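Beta-N-acetylglucosaminidase-like protein Glycoside hydrolase family 20 (Flavobacterium johnsoniae, PDB 6YHH) probably cleaves terminal beta-linked N-acetylglucosamine from chitin oligosaccharides, as a family 20 chitobiase in bacterial chitin degradation. Local coordinates at residues 163-168 with 502-507; 415-420 with 532-537. All coordinates share one frame; numbering follows the deposited sequence.

Contact 1 of 2, residues 163-168 with 502-507; sequences VKRNLD and GLTHIK
Residues 163-168 form a turn and a half of helix 160-172, while 502-507 runs as an irregular link between helices 484-497 and 507-517; the backbones come closest at Arg165 and Gly502, with CA atoms 6.1 Å apart. At phi 92° and psi 0° a CB on Gly502 would collide with the carbonyl O of the residue before, so only glycine fits easily, and would also point at the helix. Arg165 starts in the crowded position, CG between the backbone N and the carbonyl carbon (chi1 62°), then runs extended to NE. Its CD lies 3.3 Å from Gly502 O, and Thr504 CG2 sits over one face of the guanidinium, 3.7 Å from Arg165 NH1. A water in the guanidinium plane accepts from Arg165 NH1 at 2.9 Å and also bonds Thr504 OG1. The acids that neutralise it lie outside both segments: NE pairs with Asp461, which also takes the Thr504 amide, and NH2 with Asp161 one helical turn back. An alanine at Arg165 would lose the pairing with Asp461, the water link and the surface under Thr504 CG2, and would probably loosen the loop against the helix. Leu503 reaches across, CD2 resting 3.6 Å from Arg165 O and CD1 packing against the Asn166 side chain. Helix 160-172 joins parallel strands 146-152 and 177-184, a beta-alpha-beta crossover of the TIM barrel.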
loop_
_atom_site.group_PDB
_atom_site.type_symbol
_atom_site.label_atom_id
_atom_site.label_comp_id
_atom_site.label_asym_id
_atom_site.label_seq_id
_atom_site.Cartn_x
_atom_site.Cartn_y
_atom_site.Cartn_z
ATOM N N VAL A 163 -2.406 3.612 9.152
ATOM C CA VAL A 163 -3.255 3.602 10.343
ATOM C C VAL A 163 -4.561 2.865 10.013
ATOM O O VAL A 163 -5.002 1.977 10.779
ATOM C CB VAL A 163 -3.537 5.052 10.794
ATOM C CG1 VAL A 163 -4.576 5.064 11.916
ATOM C CG2 VAL A 163 -2.251 5.740 11.223
ATOM N N LYS A 164 -5.180 3.190 8.873
ATOM C CA LYS A 164 -6.435 2.587 8.498
ATOM C C LYS A 164 -6.322 1.067 8.347
ATOM O O LYS A 164 -7.141 0.318 8.907
ATOM C CB LYS A 164 -7.031 3.199 7.236
ATOM C CG LYS A 164 -7.587 4.597 7.416
ATOM C CD LYS A 164 -8.145 5.126 6.130
ATOM C CE LYS A 164 -8.875 6.417 6.319
ATOM N NZ LYS A 164 -9.627 6.883 5.083
ATOM N N ARG A 165 -5.322 0.578 7.617
ATOM C CA ARG A 165 -5.300 -0.869 7.410
ATOM C C ARG A 165 -4.999 -1.567 8.715
ATOM O O ARG A 165 -5.403 -2.765 8.936
ATOM C CB ARG A 165 -4.352 -1.315 6.322
ATOM C CG ARG A 165 -2.875 -1.024 6.523
ATOM C CD ARG A 165 -2.043 -1.445 5.336
ATOM N NE ARG A 165 -0.623 -1.251 5.532
ATOM C CZ ARG A 165 0.111 -0.249 5.023
ATOM N NH1 ARG A 165 1.382 -0.144 5.293
ATOM N NH2 ARG A 165 -0.466 0.675 4.242
ATOM N N ASN A 166 -4.184 -0.963 9.561
ATOM C CA ASN A 166 -3.914 -1.600 10.853
ATOM C C ASN A 166 -5.172 -1.645 11.757
ATOM O O ASN A 166 -5.316 -2.576 12.507
ATOM C CB ASN A 166 -2.691 -0.963 11.492
ATOM C CG ASN A 166 -1.423 -1.578 10.933
ATOM O OD1 ASN A 166 -0.847 -1.131 9.866
ATOM N ND2 ASN A 166 -1.008 -2.620 11.568
ATOM N N LEU A 167 -6.033 -0.645 11.676
ATOM C CA LEU A 167 -7.297 -0.698 12.371
ATOM C C LEU A 167 -8.099 -1.876 11.829
ATOM O O LEU A 167 -8.727 -2.621 12.617
ATOM C CB LEU A 167 -8.073 0.626 12.185
ATOM C CG LEU A 167 -7.495 1.741 13.031
ATOM C CD1 LEU A 167 -8.034 3.142 12.605
ATOM C CD2 LEU A 167 -7.678 1.508 14.522
ATOM N N ASP A 168 -8.097 -2.121 10.502
ATOM C CA ASP A 168 -8.788 -3.324 9.991
ATOM C C ASP A 168 -8.175 -4.596 10.566
ATOM O O ASP A 168 -8.923 -5.541 10.887
ATOM C CB ASP A 168 -8.753 -3.356 8.467
ATOM C CG ASP A 168 -9.671 -2.288 7.845
ATOM O OD1 ASP A 168 -10.892 -2.361 8.143
ATOM O OD2 ASP A 168 -9.199 -1.474 7.090
ATOM N N GLY A 502 -4.974 -5.249 3.071
ATOM C CA GLY A 502 -3.877 -4.388 2.622
ATOM C C GLY A 502 -2.605 -4.534 3.405
ATOM O O GLY A 502 -1.603 -3.860 3.116
ATOM N N LEU A 503 -2.589 -5.398 4.411
ATOM C CA LEU A 503 -1.369 -5.509 5.228
ATOM C C LEU A 503 -0.197 -5.985 4.393
ATOM O O LEU A 503 -0.321 -6.849 3.510
ATOM C CB LEU A 503 -1.596 -6.477 6.462
ATOM C CG LEU A 503 -2.270 -5.858 7.707
ATOM C CD1 LEU A 503 -1.828 -4.545 8.233
ATOM C CD2 LEU A 503 -3.697 -5.501 7.307
ATOM N N THR A 504 0.979 -5.432 4.625
ATOM C CA THR A 504 2.094 -5.537 3.673
ATOM C C THR A 504 3.155 -6.464 4.178
ATOM O O THR A 504 4.236 -6.534 3.608
ATOM C CB THR A 504 2.805 -4.196 3.447
ATOM O OG1 THR A 504 3.497 -3.749 4.636
ATOM C CG2 THR A 504 1.839 -3.073 3.040
ATOM N N HIS A 505 2.888 -7.177 5.267
ATOM C CA HIS A 505 3.962 -7.961 5.905
ATOM C C HIS A 505 4.662 -8.973 4.975
ATOM O O HIS A 505 5.877 -9.117 5.003
ATOM C CB HIS A 505 3.495 -8.639 7.180
ATOM C CG HIS A 505 2.239 -9.420 7.036
ATOM N ND1 HIS A 505 1.060 -8.844 6.620
ATOM C CD2 HIS A 505 1.951 -10.720 7.302
ATOM C CE1 HIS A 505 0.128 -9.772 6.552
ATOM N NE2 HIS A 505 0.624 -10.905 7.038
ATOM N N ILE A 506 3.911 -9.629 4.129
ATOM C CA ILE A 506 4.457 -10.621 3.196
ATOM C C ILE A 506 4.914 -9.896 1.924
ATOM O O ILE A 506 6.042 -10.110 1.420
ATOM C CB ILE A 506 3.410 -11.734 2.872
ATOM C CG1 ILE A 506 2.974 -12.441 4.174
ATOM C CG2 ILE A 506 4.026 -12.766 1.954
ATOM C CD1 ILE A 506 1.689 -13.212 4.054
ATOM N N LYS A 507 4.061 -9.052 1.346
ATOM C CA LYS A 507 4.328 -8.540 -0.016
ATOM C C LYS A 507 5.453 -7.505 -0.088
ATOM O O LYS A 507 6.196 -7.468 -1.084
ATOM C CB LYS A 507 3.018 -8.000 -0.661
ATOM C CG LYS A 507 2.471 -6.710 -0.098
ATOM C CD LYS A 507 1.077 -6.436 -0.606
ATOM C CE LYS A 507 0.577 -5.105 -0.179
ATOM N NZ LYS A 507 -0.889 -4.899 -0.513
HETATM O O HOH W 1 3.705 -1.623 6.347
#

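Contact 2 of 2, residues 415-420 with 532-537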
loop_
_atom_site.group_PDB
_atom_site.type_symbol
_atom_site.label_atom_id
_atom_site.label_comp_id
_atom_site.label_asym_id
_atom_site.label_seq_id
_atom_site.Cartn_x
_atom_site.Cartn_y
_atom_site.Cartn_z
ATOM N N ASP A 415 8.582 -4.282 18.691
ATOM C CA ASP A 415 9.627 -3.629 17.964
ATOM C C ASP A 415 10.989 -4.210 18.158
ATOM O O ASP A 415 11.870 -3.998 17.310
ATOM C CB ASP A 415 9.642 -2.124 18.328
ATOM C CG ASP A 415 9.958 -1.899 19.770
ATOM O OD1 ASP A 415 9.249 -2.488 20.605
ATOM O OD2 ASP A 415 10.913 -1.120 20.095
ATOM N N LEU A 416 11.216 -4.966 19.272
ATOM C CA LEU A 416 12.550 -5.450 19.605
ATOM C C LEU A 416 12.897 -6.748 18.887
ATOM O O LEU A 416 13.938 -7.331 19.107
ATOM C CB LEU A 416 12.608 -5.590 21.150
ATOM C CG LEU A 416 12.418 -4.214 21.854
ATOM C CD1 LEU A 416 12.495 -4.438 23.393
ATOM C CD2 LEU A 416 13.305 -3.087 21.373
ATOM N N MET A 417 11.934 -7.244 18.117
ATOM C CA MET A 417 12.154 -8.394 17.218
ATOM C C MET A 417 12.349 -9.726 17.922
ATOM O O MET A 417 12.995 -10.660 17.382
ATOM C CB MET A 417 13.270 -8.131 16.172
ATOM C CG MET A 417 13.102 -6.786 15.443
ATOM S SD MET A 417 11.439 -6.459 14.846
ATOM C CE MET A 417 11.309 -7.646 13.541
ATOM N N TYR A 418 11.795 -9.828 19.101
ATOM C CA TYR A 418 11.829 -11.142 19.850
ATOM C C TYR A 418 10.938 -12.187 19.203
ATOM O O TYR A 418 9.990 -11.914 18.468
ATOM C CB TYR A 418 11.402 -10.881 21.294
ATOM C CG TYR A 418 12.197 -9.892 22.116
ATOM C CD1 TYR A 418 13.552 -9.874 22.104
ATOM C CD2 TYR A 418 11.558 -9.017 22.986
ATOM C CE1 TYR A 418 14.287 -9.037 22.887
ATOM C CE2 TYR A 418 12.276 -8.161 23.790
ATOM C CZ TYR A 418 13.630 -8.157 23.741
ATOM O OH TYR A 418 14.378 -7.313 24.566
ATOM N N PRO A 419 11.232 -13.470 19.507
ATOM C CA PRO A 419 10.393 -14.545 18.977
ATOM C C PRO A 419 8.949 -14.456 19.450
ATOM O O PRO A 419 8.701 -13.993 20.598
ATOM C CB PRO A 419 11.054 -15.810 19.547
ATOM C CG PRO A 419 12.400 -15.372 19.998
ATOM C CD PRO A 419 12.286 -13.916 20.412
ATOM N N VAL A 420 8.032 -14.921 18.603
ATOM C CA VAL A 420 6.608 -14.868 18.895
ATOM C C VAL A 420 6.275 -15.513 20.254
ATOM O O VAL A 420 5.423 -15.027 20.970
ATOM C CB VAL A 420 5.734 -15.361 17.764
ATOM C CG1 VAL A 420 5.908 -16.915 17.577
ATOM C CG2 VAL A 420 4.287 -15.030 17.956
ATOM N N CYS A 532 17.401 -16.343 8.635
ATOM C CA CYS A 532 18.016 -15.150 9.246
ATOM C C CYS A 532 16.934 -14.272 9.962
ATOM O O CYS A 532 15.782 -14.267 9.559
ATOM C CB CYS A 532 18.695 -14.284 8.224
ATOM S SG CYS A 532 20.151 -14.983 7.438
ATOM N N GLU A 533 17.350 -13.693 11.062
ATOM C CA GLU A 533 16.485 -12.860 11.909
ATOM C C GLU A 533 17.169 -11.574 12.242
ATOM O O GLU A 533 18.329 -11.529 12.489
ATOM C CB GLU A 533 16.030 -13.632 13.133
ATOM C CG GLU A 533 15.329 -14.947 12.746
ATOM C CD GLU A 533 14.880 -15.780 13.943
ATOM O OE1 GLU A 533 15.002 -15.388 15.115
ATOM O OE2 GLU A 533 14.455 -16.943 13.719
ATOM N N PRO A 534 16.426 -10.486 12.243
ATOM C CA PRO A 534 17.100 -9.246 12.591
ATOM C C PRO A 534 17.595 -9.215 14.042
ATOM O O PRO A 534 16.992 -9.797 14.953
ATOM C CB PRO A 534 16.039 -8.170 12.372
ATOM C CG PRO A 534 14.792 -8.866 12.025
ATOM C CD PRO A 534 14.995 -10.356 11.986
ATOM N N LEU A 535 18.714 -8.551 14.282
ATOM C CA LEU A 535 19.265 -8.539 15.637
ATOM C C LEU A 535 18.236 -8.023 16.641
ATOM O O LEU A 535 17.473 -7.094 16.382
ATOM C CB LEU A 535 20.555 -7.727 15.676
ATOM C CG LEU A 535 21.726 -8.079 14.806
ATOM C CD1 LEU A 535 22.977 -7.295 15.130
ATOM C CD2 LEU A 535 22.033 -9.536 15.037
ATOM N N LYS A 536 18.210 -8.661 17.816
ATOM C CA LYS A 536 17.138 -8.470 18.783
ATOM C C LYS A 536 17.476 -7.507 19.900
ATOM O O LYS A 536 18.646 -7.358 20.262
ATOM C CB LYS A 536 16.740 -9.827 19.392
ATOM C CG LYS A 536 16.211 -10.805 18.359
ATOM C CD LYS A 536 16.156 -12.258 18.872
ATOM C CE LYS A 536 15.369 -13.202 17.954
ATOM N NZ LYS A 536 16.027 -13.287 16.615
ATOM N N GLY A 537 16.464 -6.912 20.509
ATOM C CA GLY A 537 16.719 -6.094 21.686
ATOM C C GLY A 537 17.135 -4.693 21.217
ATOM O O GLY A 537 16.451 -4.078 20.363
HETATM O O HOH W 2 14.647 -11.211 15.231
#
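Strand 532-534, which pairs antiparallel with 660-662, leads into a loop that packs on 415-420, the loop following strand 406-408 of the TIM barrel. The Glu533 side chain reaches forward along its own segment, and OE1 takes Lys536 NZ in a salt bridge of 2.8 Å, through the lone pair facing away from the other carboxylate oxygen. Pro534 comes next; its CG meets Met417 CE at 4.0 Å, the two side chains crossing at about a right angle. Met417 reaches it by folding at both chi2 and chi3, and Arg463 of helix 460-464 touches both residues. The Leu535 carbonyl O lies beside Met417 CB. Lys536 lies along the other loop. Its CG rests 3.4 Å from Met417 O, its CE faces Pro419 CD, and CB lies near the Tyr418 ring, while the chain bends at chi4 to bring NZ to Glu533 and also to Glu661, a second salt bridge. One water fixes this end: it donates to Met417 O and Pro534 O and accepts from Lys536 NZ. Gly537 closes the run with a backbone (phi 84°, psi -127°) that suits glycine. Tyr418, whose OH is bonded to Asn387, brings CE1 to 3.9 Å from Gly537 N, and Leu416 CB sits over one face of that ring, toward its rim. The Leu416 side chain lies about 10 Å from that of Glu317, the predicted proton donor, and about 6 Å from a bound Tris, consistent with a place near the active-site pocket. Leu416 O receives a CA-H...O contact from Lys536 CA (3.4 Å) and a nearly straight hydrogen bond: Gly537 N donates to its lone pair, in the carbonyl plane, at 2.9 Å with 167° at the hydrogen.

How the contacts relate
From the N terminus, the chain passes 163-168 early in the barrel, then 415-420 late in it, before reaching 502-507 and finally 532-537. Contact 1 therefore closes a long loop holding most of the barrel, and contact 2 a shorter one that begins inside it and ends beyond it; the two cross. Contact 1 ties the first barrel helix to the link following helix 484-497, whereas contact 2 ties a loop after a later barrel strand to strand 532-534 and its exit. Their centres lie 20 Å apart and they do not touch, but helix 460-464 reaches both, through Asp461 in the first and Arg463 in the second.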